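Local coordinates for protein cryptic loci regulator 2 (Schizosaccharomyces pombe 972h-, PDB 5IKJ) that acts upstream of histone deacetylases in the SHREC complex to promote transcriptional silencing and proper nucleosome positioning at heterochromatic loci of fission yeast, at residues H66-G70 against L362-P366; G69-S73 against E225-H229; T74-L78 against K232-W238; W238-Y242 against F284-Y290; R462-V466 against R494-W499. The contacts are given in a common frame with arbitrary orientation. Residues are numbered along the deposited sequence.

Contact 1: H66-G70 against L362-P366; sequences HVFGG and LTVLP
This is a loop-to-helix-end contact: the C-terminal end of helix 50-67 meets the extended loop segment 362-366, which precedes strand 377-384. Phe-68 is the first residue to leave helical angles, and the CA atoms of Phe-68 and Val-364 lie 4.9 Å apart, those of Val-67 and Leu-365 5.3 Å. One backbone hydrogen bond joins the segments, from Leu-365 N to Val-67 O (2.8 Å), a carbonyl of the last helical turn. Phe-68 CA makes a CA-H...O contact with Thr-363 O at 3.2 Å. The Phe-68 ring (chi1 m) takes Leu-362 CD1 over one face in a CH-pi contact, 4.0 Å from the centroid, and Val-364 CG2 at its edge. Leu-365 (t, p) places CD2 3.2 Å from His-66 O and 4.0 Å from Gly-70 CA; a CB on Gly-70 would clash there. His-66 NE2 is hydrogen-bonded to Glu-225. With Leu-365 O hydrogen-bonded to a basic side chain of the neighbouring Clr1 chain, the loop uses its backbone NH toward the helix end and its carbonyl toward the partner protein.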
# COMPACT_ATOMS: atom_id res chain seq x y z
N HIS A 66 -4.01 12.08 7.73
CA HIS A 66 -2.90 11.84 6.81
C HIS A 66 -1.83 10.99 7.47
O HIS A 66 -1.42 9.96 6.93
CB HIS A 66 -2.32 13.17 6.33
CG HIS A 66 -1.57 13.08 5.04
ND1 HIS A 66 -1.13 14.19 4.36
CD2 HIS A 66 -1.17 12.01 4.31
CE1 HIS A 66 -0.50 13.82 3.26
NE2 HIS A 66 -0.51 12.50 3.21
N VAL A 67 -1.37 11.40 8.65
CA VAL A 67 -0.27 10.69 9.31
C VAL A 67 -0.72 9.30 9.75
O VAL A 67 0.02 8.32 9.62
CB VAL A 67 0.27 11.51 10.50
CG1 VAL A 67 1.55 10.88 11.03
CG2 VAL A 67 0.51 12.94 10.09
N PHE A 68 -1.93 9.20 10.29
CA PHE A 68 -2.47 7.93 10.77
C PHE A 68 -3.44 7.31 9.77
O PHE A 68 -4.26 6.47 10.16
CB PHE A 68 -3.15 8.13 12.12
CG PHE A 68 -2.25 8.73 13.17
CD1 PHE A 68 -1.11 8.05 13.58
CD2 PHE A 68 -2.53 9.96 13.73
CE1 PHE A 68 -0.27 8.60 14.53
CE2 PHE A 68 -1.70 10.50 14.69
CZ PHE A 68 -0.57 9.82 15.09
N GLY A 69 -3.36 7.69 8.50
CA GLY A 69 -4.22 7.12 7.48
C GLY A 69 -3.59 7.18 6.10
O GLY A 69 -2.83 6.28 5.73
N GLY A 70 -3.89 8.23 5.35
CA GLY A 70 -3.37 8.38 4.01
C GLY A 70 -4.26 7.72 2.97
O GLY A 70 -5.05 6.82 3.26
N LEU A 362 -2.10 2.17 16.21
CA LEU A 362 -2.38 3.04 15.07
C LEU A 362 -1.42 2.74 13.93
O LEU A 362 -0.25 2.41 14.13
CB LEU A 362 -2.27 4.51 15.48
CG LEU A 362 -3.35 5.08 16.39
CD1 LEU A 362 -3.16 6.58 16.54
CD2 LEU A 362 -4.76 4.78 15.87
N THR A 363 -1.93 2.86 12.71
CA THR A 363 -1.14 2.68 11.50
C THR A 363 -0.49 4.02 11.15
O THR A 363 -1.19 5.00 10.88
CB THR A 363 -2.00 2.18 10.35
OG1 THR A 363 -2.59 0.92 10.69
CG2 THR A 363 -1.18 2.03 9.07
N VAL A 364 0.84 4.05 11.16
CA VAL A 364 1.59 5.27 10.88
C VAL A 364 2.06 5.24 9.43
O VAL A 364 2.71 4.28 9.01
CB VAL A 364 2.78 5.43 11.85
CG1 VAL A 364 3.49 6.76 11.60
CG2 VAL A 364 2.29 5.35 13.29
N LEU A 365 1.74 6.28 8.69
CA LEU A 365 2.03 6.33 7.27
C LEU A 365 3.52 6.62 7.06
O LEU A 365 3.98 7.70 7.45
CB LEU A 365 1.20 7.41 6.60
CG LEU A 365 1.27 7.56 5.09
CD1 LEU A 365 0.70 6.34 4.40
CD2 LEU A 365 0.52 8.82 4.69
N PRO A 366 4.28 5.71 6.46
CA PRO A 366 5.69 6.00 6.21
C PRO A 366 5.89 6.89 4.99
O PRO A 366 5.13 6.83 4.01
CB PRO A 366 6.29 4.61 5.98
CG PRO A 366 5.19 3.86 5.34
CD PRO A 366 3.90 4.38 5.96

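Contact 2: G69-S73 against E225-H229; sequences GGAGS and ERMFH
Residues 70-73 form a type II beta turn, closed by Ser-73 N to Gly-70 O at 3.2 Å, that lies against one turn of helix 214-237. Gly-72 CA is 4.6 Å from Arg-226 CA, and Ser-73 CA 5.5 Å from His-229 CA. Gly-70 (88/158) and Gly-72 (95/0) hold positive phi angles that call for glycine; a CB on Gly-72 would also press on Arg-226 CG. The turn belongs to the short connection between helices 50-67 and 75-82, and helix 214-237 grips it through two residues one helical turn apart. Glu-225 (m, t) accepts from Ala-71 N at OE1, 2.9 Å, while its OE2 takes His-66 NE2. His-229 (chi1 m, chi2 -69°) donates from NE2 to Gly-69 O at 2.6 Å, and Ser-73 CB sits over its ring face, 3.5 Å from the centroid. Ala-71 O makes a CA-H...O contact with Arg-226 CA at 3.3 Å. The guanidinium of Arg-226 reaches the Clr1 chain, hydrogen-bonded to its backbone and in a cation-pi pair with an aromatic side chain.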
# COMPACT_ATOMS: atom_id res chain seq x y z
N GLY A 69 -3.36 7.69 8.50
CA GLY A 69 -4.22 7.12 7.48
C GLY A 69 -3.59 7.18 6.10
O GLY A 69 -2.83 6.28 5.73
N GLY A 70 -3.89 8.23 5.35
CA GLY A 70 -3.37 8.38 4.01
C GLY A 70 -4.26 7.72 2.97
O GLY A 70 -5.05 6.82 3.26
N ALA A 71 -4.12 8.19 1.73
CA ALA A 71 -4.94 7.70 0.63
C ALA A 71 -4.92 6.18 0.56
O ALA A 71 -3.86 5.55 0.55
CB ALA A 71 -4.44 8.28 -0.69
N GLY A 72 -6.11 5.59 0.52
CA GLY A 72 -6.27 4.17 0.31
C GLY A 72 -6.40 3.33 1.56
O GLY A 72 -6.52 2.10 1.45
N SER A 73 -6.37 3.93 2.75
CA SER A 73 -6.41 3.16 3.98
C SER A 73 -7.77 2.50 4.16
O SER A 73 -8.82 3.14 3.98
CB SER A 73 -6.11 4.05 5.18
OG SER A 73 -6.08 3.28 6.38
N GLU A 225 1.05 6.54 -1.14
CA GLU A 225 0.22 6.22 0.02
C GLU A 225 -0.72 5.06 -0.29
O GLU A 225 -0.87 4.14 0.52
CB GLU A 225 -0.57 7.46 0.45
CG GLU A 225 0.29 8.61 0.91
CD GLU A 225 -0.51 9.85 1.26
OE1 GLU A 225 -1.75 9.74 1.37
OE2 GLU A 225 0.09 10.93 1.42
N ARG A 226 -1.31 5.07 -1.47
CA ARG A 226 -2.20 4.00 -1.85
C ARG A 226 -1.43 2.70 -2.03
O ARG A 226 -1.92 1.64 -1.70
CB ARG A 226 -2.98 4.36 -3.11
CG ARG A 226 -4.01 5.45 -2.88
CD ARG A 226 -5.04 5.53 -4.00
NE ARG A 226 -4.42 5.77 -5.29
CZ ARG A 226 -4.31 4.85 -6.23
NH1 ARG A 226 -3.73 5.14 -7.38
NH2 ARG A 226 -4.79 3.63 -6.04
N MET A 227 -0.21 2.78 -2.55
CA MET A 227 0.58 1.57 -2.73
C MET A 227 0.86 0.94 -1.38
O MET A 227 0.75 -0.27 -1.23
CB MET A 227 1.89 1.86 -3.44
CG MET A 227 2.72 0.62 -3.65
SD MET A 227 4.17 0.93 -4.65
CE MET A 227 4.97 2.18 -3.68
N PHE A 228 1.23 1.75 -0.40
CA PHE A 228 1.49 1.24 0.93
C PHE A 228 0.29 0.46 1.46
O PHE A 228 0.43 -0.64 2.00
CB PHE A 228 1.84 2.39 1.88
CG PHE A 228 1.81 2.01 3.33
CD1 PHE A 228 2.89 1.38 3.93
CD2 PHE A 228 0.69 2.27 4.11
CE1 PHE A 228 2.86 1.03 5.26
CE2 PHE A 228 0.66 1.92 5.44
CZ PHE A 228 1.74 1.30 6.02
N HIS A 229 -0.90 1.04 1.32
CA HIS A 229 -2.10 0.39 1.85
C HIS A 229 -2.52 -0.80 1.00
O HIS A 229 -3.11 -1.75 1.52
CB HIS A 229 -3.23 1.41 1.97
CG HIS A 229 -3.08 2.32 3.15
ND1 HIS A 229 -3.22 1.88 4.45
CD2 HIS A 229 -2.80 3.64 3.23
CE1 HIS A 229 -3.03 2.89 5.27
NE2 HIS A 229 -2.77 3.97 4.56

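Contact 3: T74-L78 against K232-W238; sequences TQPIL and KDDTYTW
A buried polar cluster joins the start of helix 75-82 to the end of helix 214-237. Gln-75 (m, m) donates from NE2 to Thr-237 OG1 at 3.0 Å, and Thr-237 OG1 in turn donates a hydrogen bond to Asp-233 OD1 (2.9 Å). Trp-238 NE1 donates to Thr-74 OG1 at 3.1 Å, and the same hydroxyl lies in weak hydrogen-bonding range of the Asp-233 carboxylate, OG1 to OD1 3.2 Å. Thr-74 (chi1 p) holds the N-cap position of helix 75-82, yet its side chain makes no capping bond and faces the other helix. Helix 214-237 ends in a wider pi-type turn over 233-237, with Thr-237 N bonded to Lys-232 O at 2.9 Å; Trp-238 is the first residue beyond it. The helix ends stand apart, Leu-78 CA 7.2 Å from Thr-237 CA and Thr-74 CA 7.9 Å from Asp-233 CA, so side chains fill the gap. Gln-75 enters as a knob among Lys-232, Asp-233, Tyr-236 and Thr-237. Outside this cluster Leu-78 (t, p) touches Thr-237 CG2 with CD2 at 3.9 Å and Trp-238 CH2 with CD1 at 4.0 Å, and Ile-77 CG2 lies 4.1 Å from Trp-238 CZ2. Lys-232 NZ hydrogen-bonds to the backbone of the Clr1 chain.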
# COMPACT_ATOMS: atom_id res chain seq x y z
N THR A 74 -7.76 1.22 4.52
CA THR A 74 -8.96 0.51 4.94
C THR A 74 -8.88 0.07 6.39
O THR A 74 -9.70 -0.74 6.83
CB THR A 74 -9.21 -0.70 4.03
OG1 THR A 74 -8.20 -1.69 4.26
CG2 THR A 74 -9.20 -0.29 2.57
N GLN A 75 -7.91 0.58 7.15
CA GLN A 75 -7.77 0.18 8.55
C GLN A 75 -8.99 0.52 9.38
O GLN A 75 -9.34 -0.28 10.27
CB GLN A 75 -6.51 0.83 9.14
CG GLN A 75 -5.21 0.41 8.47
CD GLN A 75 -5.07 -1.10 8.37
OE1 GLN A 75 -5.26 -1.82 9.35
NE2 GLN A 75 -4.76 -1.58 7.17
N PRO A 76 -9.67 1.65 9.19
CA PRO A 76 -10.92 1.88 9.94
C PRO A 76 -11.95 0.78 9.72
O PRO A 76 -12.74 0.51 10.63
CB PRO A 76 -11.41 3.23 9.40
CG PRO A 76 -10.18 3.91 8.92
CD PRO A 76 -9.30 2.83 8.37
N ILE A 77 -11.96 0.15 8.55
CA ILE A 77 -12.91 -0.94 8.31
C ILE A 77 -12.54 -2.16 9.15
O ILE A 77 -13.42 -2.81 9.72
CB ILE A 77 -12.96 -1.27 6.80
CG1 ILE A 77 -13.43 -0.05 6.01
CG2 ILE A 77 -13.88 -2.47 6.55
CD1 ILE A 77 -13.45 -0.24 4.51
N LEU A 78 -11.25 -2.49 9.23
CA LEU A 78 -10.84 -3.60 10.07
C LEU A 78 -11.06 -3.28 11.54
O LEU A 78 -11.44 -4.16 12.33
CB LEU A 78 -9.37 -3.95 9.82
CG LEU A 78 -8.83 -5.14 10.62
CD1 LEU A 78 -9.55 -6.42 10.24
CD2 LEU A 78 -7.33 -5.30 10.44
N LYS A 232 -0.17 -3.35 2.48
CA LYS A 232 -0.64 -3.76 3.79
C LYS A 232 -1.87 -4.66 3.68
O LYS A 232 -1.98 -5.66 4.40
CB LYS A 232 -0.96 -2.52 4.63
CG LYS A 232 -1.12 -2.79 6.12
CD LYS A 232 -1.30 -1.49 6.89
CE LYS A 232 -1.60 -1.72 8.36
NZ LYS A 232 -0.44 -2.32 9.09
N ASP A 233 -2.79 -4.33 2.78
CA ASP A 233 -3.99 -5.14 2.63
C ASP A 233 -3.67 -6.51 2.05
O ASP A 233 -4.26 -7.52 2.46
CB ASP A 233 -5.02 -4.41 1.76
CG ASP A 233 -5.56 -3.16 2.42
OD1 ASP A 233 -5.37 -2.99 3.64
OD2 ASP A 233 -6.17 -2.33 1.71
N ASP A 234 -2.74 -6.57 1.10
CA ASP A 234 -2.39 -7.85 0.47
C ASP A 234 -1.57 -8.75 1.38
O ASP A 234 -1.46 -9.95 1.10
CB ASP A 234 -1.62 -7.59 -0.83
CG ASP A 234 -2.53 -7.19 -1.98
OD1 ASP A 234 -3.73 -6.95 -1.74
OD2 ASP A 234 -2.03 -7.11 -3.12
N THR A 235 -0.99 -8.22 2.46
CA THR A 235 -0.16 -9.01 3.35
C THR A 235 -0.58 -8.97 4.81
O THR A 235 -0.10 -9.80 5.59
CB THR A 235 1.31 -8.56 3.26
OG1 THR A 235 1.43 -7.22 3.75
CG2 THR A 235 1.80 -8.60 1.81
N TYR A 236 -1.45 -8.04 5.21
CA TYR A 236 -1.81 -7.89 6.61
C TYR A 236 -3.32 -7.80 6.81
O TYR A 236 -3.90 -8.56 7.59
CB TYR A 236 -1.12 -6.66 7.20
CG TYR A 236 -1.59 -6.27 8.59
CD1 TYR A 236 -1.06 -6.89 9.71
CD2 TYR A 236 -2.54 -5.28 8.76
CE1 TYR A 236 -1.48 -6.53 10.98
CE2 TYR A 236 -2.97 -4.92 10.03
CZ TYR A 236 -2.44 -5.55 11.13
OH TYR A 236 -2.86 -5.19 12.39
N THR A 237 -3.98 -6.89 6.09
CA THR A 237 -5.38 -6.59 6.37
C THR A 237 -6.32 -7.62 5.74
O THR A 237 -7.11 -8.27 6.43
CB THR A 237 -5.73 -5.18 5.88
OG1 THR A 237 -4.59 -4.32 6.05
CG2 THR A 237 -6.90 -4.62 6.66
N TRP A 238 -6.25 -7.77 4.42
CA TRP A 238 -7.11 -8.70 3.68
C TRP A 238 -6.24 -9.58 2.78
O TRP A 238 -6.38 -9.56 1.55
CB TRP A 238 -8.15 -7.94 2.88
CG TRP A 238 -8.71 -6.75 3.59
CD1 TRP A 238 -8.42 -5.44 3.36
CD2 TRP A 238 -9.67 -6.76 4.66
NE1 TRP A 238 -9.12 -4.63 4.22
CE2 TRP A 238 -9.90 -5.42 5.03
CE3 TRP A 238 -10.35 -7.77 5.35
CZ2 TRP A 238 -10.78 -5.06 6.05
CZ3 TRP A 238 -11.22 -7.42 6.36
CH2 TRP A 238 -11.43 -6.08 6.70

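Contact 4: W238-Y242 against F284-Y290; sequences WPSSY and FVEPYQY
A tyrosine hydroxyl, not a carbonyl, accepts the backbone NH: Tyr-242 N donates to Tyr-290 OH at 2.9 Å, the one hydrogen bond between these two segments. The two tyrosines also form a T-shaped pair, the edge of Tyr-242 toward the face of Tyr-290, with centroids 5.7 Å apart and planes at 86°. Segment 238-242 is irregular; Ser-240 (-82/85) centres an inverse gamma turn, and Ser-241 (chi1 p) returns its OG to Trp-238 O at 2.7 Å. Segment 284-290 runs from the last turn of helix 278-285 through Pro-287 into strand 288-294. Its CA atoms approach at 6.0 Å for Val-285 with Ser-240 and 6.2 Å for Phe-284 with Trp-238, widening to 8.1 Å for Tyr-290 with Tyr-242. Tyr-288 and Tyr-290, both chi1 m, point toward the loop and receive Ser-241 CB, 3.6 Å from Tyr-288 CD2 and 3.1 Å from Tyr-290 OH. Trp-238 CE3 rests 3.8 Å from Pro-287 CB, and Pro-239 CG 3.7 Å from Phe-284 CZ. Strand 288-294 belongs to the five-stranded antiparallel sheet; Leu-266 and Arg-264 of its neighbour, strand 255-266, pack on Tyr-288, while Phe-284 reaches Met-465 and Leu-469 of helix 461-469.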
# COMPACT_ATOMS: atom_id res chain seq x y z
N TRP A 238 -6.25 -7.77 4.42
CA TRP A 238 -7.11 -8.70 3.68
C TRP A 238 -6.24 -9.58 2.78
O TRP A 238 -6.38 -9.56 1.55
CB TRP A 238 -8.15 -7.94 2.88
CG TRP A 238 -8.71 -6.75 3.59
CD1 TRP A 238 -8.42 -5.44 3.36
CD2 TRP A 238 -9.67 -6.76 4.66
NE1 TRP A 238 -9.12 -4.63 4.22
CE2 TRP A 238 -9.90 -5.42 5.03
CE3 TRP A 238 -10.35 -7.77 5.35
CZ2 TRP A 238 -10.78 -5.06 6.05
CZ3 TRP A 238 -11.22 -7.42 6.36
CH2 TRP A 238 -11.43 -6.08 6.70
N PRO A 239 -5.34 -10.36 3.37
CA PRO A 239 -4.33 -11.06 2.55
C PRO A 239 -4.87 -12.24 1.76
O PRO A 239 -4.34 -12.53 0.68
CB PRO A 239 -3.29 -11.50 3.58
CG PRO A 239 -4.05 -11.62 4.85
CD PRO A 239 -5.09 -10.54 4.81
N SER A 240 -5.88 -12.95 2.27
CA SER A 240 -6.39 -14.14 1.58
C SER A 240 -7.34 -13.66 0.49
O SER A 240 -8.56 -13.59 0.68
CB SER A 240 -7.07 -15.08 2.57
OG SER A 240 -7.13 -16.40 2.05
N SER A 241 -6.78 -13.34 -0.67
CA SER A 241 -7.54 -12.64 -1.70
C SER A 241 -6.73 -12.64 -2.99
O SER A 241 -5.54 -12.99 -3.01
CB SER A 241 -7.85 -11.20 -1.26
OG SER A 241 -6.65 -10.50 -0.97
N TYR A 242 -7.39 -12.25 -4.07
CA TYR A 242 -6.73 -12.01 -5.34
C TYR A 242 -6.35 -10.54 -5.45
O TYR A 242 -6.95 -9.67 -4.82
CB TYR A 242 -7.63 -12.43 -6.51
CG TYR A 242 -7.85 -13.92 -6.56
CD1 TYR A 242 -6.97 -14.74 -7.27
CD2 TYR A 242 -8.91 -14.52 -5.90
CE1 TYR A 242 -7.15 -16.11 -7.31
CE2 TYR A 242 -9.10 -15.89 -5.94
CZ TYR A 242 -8.22 -16.68 -6.65
OH TYR A 242 -8.41 -18.04 -6.69
N PHE A 284 -12.31 -12.58 6.31
CA PHE A 284 -10.93 -12.95 6.01
C PHE A 284 -10.85 -13.87 4.80
O PHE A 284 -9.84 -13.85 4.08
CB PHE A 284 -10.29 -13.61 7.24
CG PHE A 284 -8.80 -13.73 7.15
CD1 PHE A 284 -7.98 -12.68 7.54
CD2 PHE A 284 -8.20 -14.89 6.70
CE1 PHE A 284 -6.61 -12.78 7.47
CE2 PHE A 284 -6.83 -15.01 6.63
CZ PHE A 284 -6.03 -13.95 7.01
N VAL A 285 -11.89 -14.67 4.56
CA VAL A 285 -11.90 -15.59 3.43
C VAL A 285 -12.42 -14.91 2.16
O VAL A 285 -11.88 -15.12 1.08
CB VAL A 285 -12.73 -16.83 3.79
CG1 VAL A 285 -12.94 -17.73 2.57
CG2 VAL A 285 -12.06 -17.61 4.91
N GLU A 286 -13.48 -14.12 2.29
CA GLU A 286 -14.13 -13.46 1.15
C GLU A 286 -14.29 -11.98 1.45
O GLU A 286 -15.41 -11.48 1.64
CB GLU A 286 -15.48 -14.11 0.84
CG GLU A 286 -15.40 -15.36 -0.01
CD GLU A 286 -15.42 -15.06 -1.50
OE1 GLU A 286 -15.17 -13.90 -1.88
OE2 GLU A 286 -15.68 -15.99 -2.29
N PRO A 287 -13.19 -11.23 1.51
CA PRO A 287 -13.29 -9.79 1.81
C PRO A 287 -13.72 -8.94 0.64
O PRO A 287 -14.19 -7.81 0.86
CB PRO A 287 -11.87 -9.42 2.25
CG PRO A 287 -11.00 -10.39 1.52
CD PRO A 287 -11.78 -11.67 1.39
N TYR A 288 -13.58 -9.42 -0.59
CA TYR A 288 -13.68 -8.58 -1.78
C TYR A 288 -14.76 -9.06 -2.74
O TYR A 288 -15.02 -10.26 -2.86
CB TYR A 288 -12.34 -8.56 -2.54
CG TYR A 288 -11.23 -7.77 -1.89
CD1 TYR A 288 -11.43 -6.45 -1.50
CD2 TYR A 288 -9.99 -8.34 -1.67
CE1 TYR A 288 -10.41 -5.72 -0.91
CE2 TYR A 288 -8.97 -7.63 -1.08
CZ TYR A 288 -9.18 -6.32 -0.71
OH TYR A 288 -8.16 -5.61 -0.12
N GLN A 289 -15.38 -8.09 -3.41
CA GLN A 289 -15.93 -8.32 -4.73
C GLN A 289 -14.82 -8.05 -5.74
O GLN A 289 -14.08 -7.08 -5.61
CB GLN A 289 -17.11 -7.40 -5.04
CG GLN A 289 -18.18 -7.29 -3.97
CD GLN A 289 -19.34 -6.42 -4.42
OE1 GLN A 289 -19.57 -5.33 -3.88
NE2 GLN A 289 -20.08 -6.89 -5.42
N TYR A 290 -14.71 -8.92 -6.74
CA TYR A 290 -13.73 -8.75 -7.80
C TYR A 290 -14.43 -8.37 -9.09
O TYR A 290 -15.50 -8.89 -9.40
CB TYR A 290 -12.89 -10.02 -8.00
CG TYR A 290 -12.15 -10.45 -6.75
CD1 TYR A 290 -11.01 -9.77 -6.33
CD2 TYR A 290 -12.58 -11.53 -6.00
CE1 TYR A 290 -10.33 -10.16 -5.19
CE2 TYR A 290 -11.91 -11.93 -4.87
CZ TYR A 290 -10.78 -11.24 -4.47
OH TYR A 290 -10.11 -11.63 -3.33

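Contact 5: R462-V466 against R494-W499; sequences RLQMV and RWYEPW
Helix 461-469 packs on the loop that leaves strand 491-494, in the SH3-like, Clr2-family part of the chain, and side chains make the contact: the closest CA atoms, of Val-466 and Glu-497, are 6.8 Å apart. Arg-462 is fully extended, chi1 to chi3 all t, which carries its guanidinium past the helix to the loop. There it forms a salt bridge with Glu-497, NE to OE2 2.9 Å and NH2 to OE2 3.2 Å, while NH1 pairs with Asp-393. Glu-497 folds back (m, p) to meet it, bringing its CG 3.6 Å from Val-466 CG2. Trp-495 (chi1 t, chi2 93°) points toward the helix, its CH2 4.0 Å from Leu-463 CD2, with Val-466 CG2 at the ring edge, 4.2 Å from CH2. Val-466 (t) is the apolar hub, with CG1 3.6 Å from Pro-498 CD and CG2 4.0 Å from CH2 of Trp-499, whose chi1 is p. Arg-494 (m, t, p) brings its NH2 to 4.2 Å from Arg-462 NH2, two like charges; its own salt bridge runs to Glu-246. A water accepts from Arg-462 NH2 at 2.8 Å and from Arg-494 NE at 3.1 Å.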
# COMPACT_ATOMS: atom_id res chain seq x y z
N ARG A 462 -1.27 -12.32 9.30
CA ARG A 462 -1.79 -13.23 8.28
C ARG A 462 -1.72 -14.68 8.74
O ARG A 462 -2.70 -15.42 8.61
CB ARG A 462 -1.00 -13.03 6.98
CG ARG A 462 -1.41 -13.93 5.83
CD ARG A 462 -0.54 -13.63 4.61
NE ARG A 462 -0.98 -14.31 3.40
CZ ARG A 462 -0.37 -14.20 2.22
NH1 ARG A 462 0.71 -13.43 2.10
NH2 ARG A 462 -0.83 -14.85 1.17
N LEU A 463 -0.58 -15.10 9.29
CA LEU A 463 -0.44 -16.48 9.73
C LEU A 463 -1.16 -16.74 11.04
O LEU A 463 -1.65 -17.86 11.26
CB LEU A 463 1.05 -16.84 9.87
CG LEU A 463 1.84 -16.94 8.56
CD1 LEU A 463 3.29 -17.29 8.85
CD2 LEU A 463 1.23 -17.97 7.61
N GLN A 464 -1.25 -15.75 11.93
CA GLN A 464 -2.06 -15.90 13.13
C GLN A 464 -3.50 -16.24 12.77
O GLN A 464 -4.13 -17.08 13.43
CB GLN A 464 -2.02 -14.61 13.96
CG GLN A 464 -0.68 -14.30 14.60
CD GLN A 464 -0.70 -12.97 15.34
OE1 GLN A 464 -1.69 -12.24 15.31
NE2 GLN A 464 0.41 -12.65 16.00
N MET A 465 -4.03 -15.61 11.72
CA MET A 465 -5.41 -15.86 11.33
C MET A 465 -5.56 -17.22 10.66
O MET A 465 -6.54 -17.94 10.91
CB MET A 465 -5.90 -14.75 10.40
CG MET A 465 -6.06 -13.40 11.08
SD MET A 465 -7.37 -13.37 12.32
CE MET A 465 -8.81 -13.75 11.32
N VAL A 466 -4.61 -17.60 9.81
CA VAL A 466 -4.63 -18.93 9.21
C VAL A 466 -4.63 -20.00 10.30
O VAL A 466 -5.25 -21.06 10.15
CB VAL A 466 -3.45 -19.11 8.24
CG1 VAL A 466 -3.35 -20.56 7.75
CG2 VAL A 466 -3.58 -18.17 7.06
N ARG A 494 3.28 -17.36 -5.48
CA ARG A 494 2.67 -17.03 -4.20
C ARG A 494 2.41 -18.28 -3.37
O ARG A 494 2.16 -19.37 -3.91
CB ARG A 494 1.34 -16.30 -4.41
CG ARG A 494 1.45 -14.89 -4.96
CD ARG A 494 0.07 -14.27 -5.12
NE ARG A 494 -0.71 -14.38 -3.89
CZ ARG A 494 -1.97 -13.97 -3.75
NH1 ARG A 494 -2.60 -13.40 -4.77
NH2 ARG A 494 -2.59 -14.12 -2.59
N TRP A 495 2.47 -18.12 -2.06
CA TRP A 495 1.90 -19.08 -1.13
C TRP A 495 0.46 -18.67 -0.84
O TRP A 495 0.19 -17.50 -0.55
CB TRP A 495 2.71 -19.13 0.17
CG TRP A 495 2.13 -20.00 1.24
CD1 TRP A 495 2.41 -21.31 1.48
CD2 TRP A 495 1.17 -19.61 2.24
NE1 TRP A 495 1.69 -21.76 2.56
CE2 TRP A 495 0.92 -20.73 3.04
CE3 TRP A 495 0.50 -18.41 2.52
CZ2 TRP A 495 0.02 -20.71 4.11
CZ3 TRP A 495 -0.39 -18.39 3.58
CH2 TRP A 495 -0.62 -19.52 4.36
N TYR A 496 -0.45 -19.63 -0.92
CA TYR A 496 -1.86 -19.38 -0.67
C TYR A 496 -2.31 -20.08 0.60
O TYR A 496 -1.80 -21.15 0.96
CB TYR A 496 -2.73 -19.86 -1.85
CG TYR A 496 -2.47 -19.12 -3.14
CD1 TYR A 496 -3.02 -17.87 -3.37
CD2 TYR A 496 -1.69 -19.69 -4.14
CE1 TYR A 496 -2.79 -17.19 -4.56
CE2 TYR A 496 -1.45 -19.02 -5.33
CZ TYR A 496 -2.01 -17.78 -5.53
OH TYR A 496 -1.78 -17.11 -6.71
N GLU A 497 -3.26 -19.47 1.29
CA GLU A 497 -3.79 -20.04 2.51
C GLU A 497 -4.32 -21.45 2.21
O GLU A 497 -4.74 -21.73 1.09
CB GLU A 497 -4.90 -19.16 3.09
CG GLU A 497 -4.42 -17.81 3.62
CD GLU A 497 -4.03 -16.84 2.52
OE1 GLU A 497 -4.30 -17.14 1.34
OE2 GLU A 497 -3.46 -15.77 2.84
N PRO A 498 -4.29 -22.35 3.19
CA PRO A 498 -4.57 -23.77 2.88
C PRO A 498 -5.97 -24.01 2.33
O PRO A 498 -6.17 -24.97 1.57
CB PRO A 498 -4.36 -24.47 4.22
CG PRO A 498 -4.54 -23.41 5.25
CD PRO A 498 -4.08 -22.13 4.63
N TRP A 499 -6.94 -23.17 2.68
CA TRP A 499 -8.29 -23.30 2.13
C TRP A 499 -8.44 -22.63 0.77
O TRP A 499 -9.47 -22.83 0.12
CB TRP A 499 -9.31 -22.69 3.10
CG TRP A 499 -9.13 -21.21 3.30
CD1 TRP A 499 -9.53 -20.21 2.46
CD2 TRP A 499 -8.51 -20.57 4.42
NE1 TRP A 499 -9.19 -18.99 2.98
CE2 TRP A 499 -8.56 -19.18 4.19
CE3 TRP A 499 -7.91 -21.03 5.59
CZ2 TRP A 499 -8.04 -18.25 5.08
CZ3 TRP A 499 -7.39 -20.11 6.48
CH2 TRP A 499 -7.46 -18.73 6.22
O HOH W 1 0.66 -14.63 -1.15

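In the fold
Contacts 1, 2 and 3 follow residues 66-78 through the link between helices 50-67 and 75-82. Contacts 1 and 2, centres 8 Å apart, share Gly-69 and Gly-70 and join through His-66 NE2 and Glu-225 OE2 (2.5 Å). Contacts 2 and 3, with centres about 10 Å apart, both use helix 214-237. Trp-238 belongs to contacts 3 and 4, whose centres are also 10 Å apart, and a weak hydrogen bond between Ser-240 OG and Glu-497 OE1 (3.0 Å) links contact 4 to contact 5. Clr1 touches contacts 1 to 3, whereas no other chain touches 4 or 5. The zinc, held by His-189, Cys-204, Cys-206 and Cys-209, lies about 12 Å from the side chain of His-66.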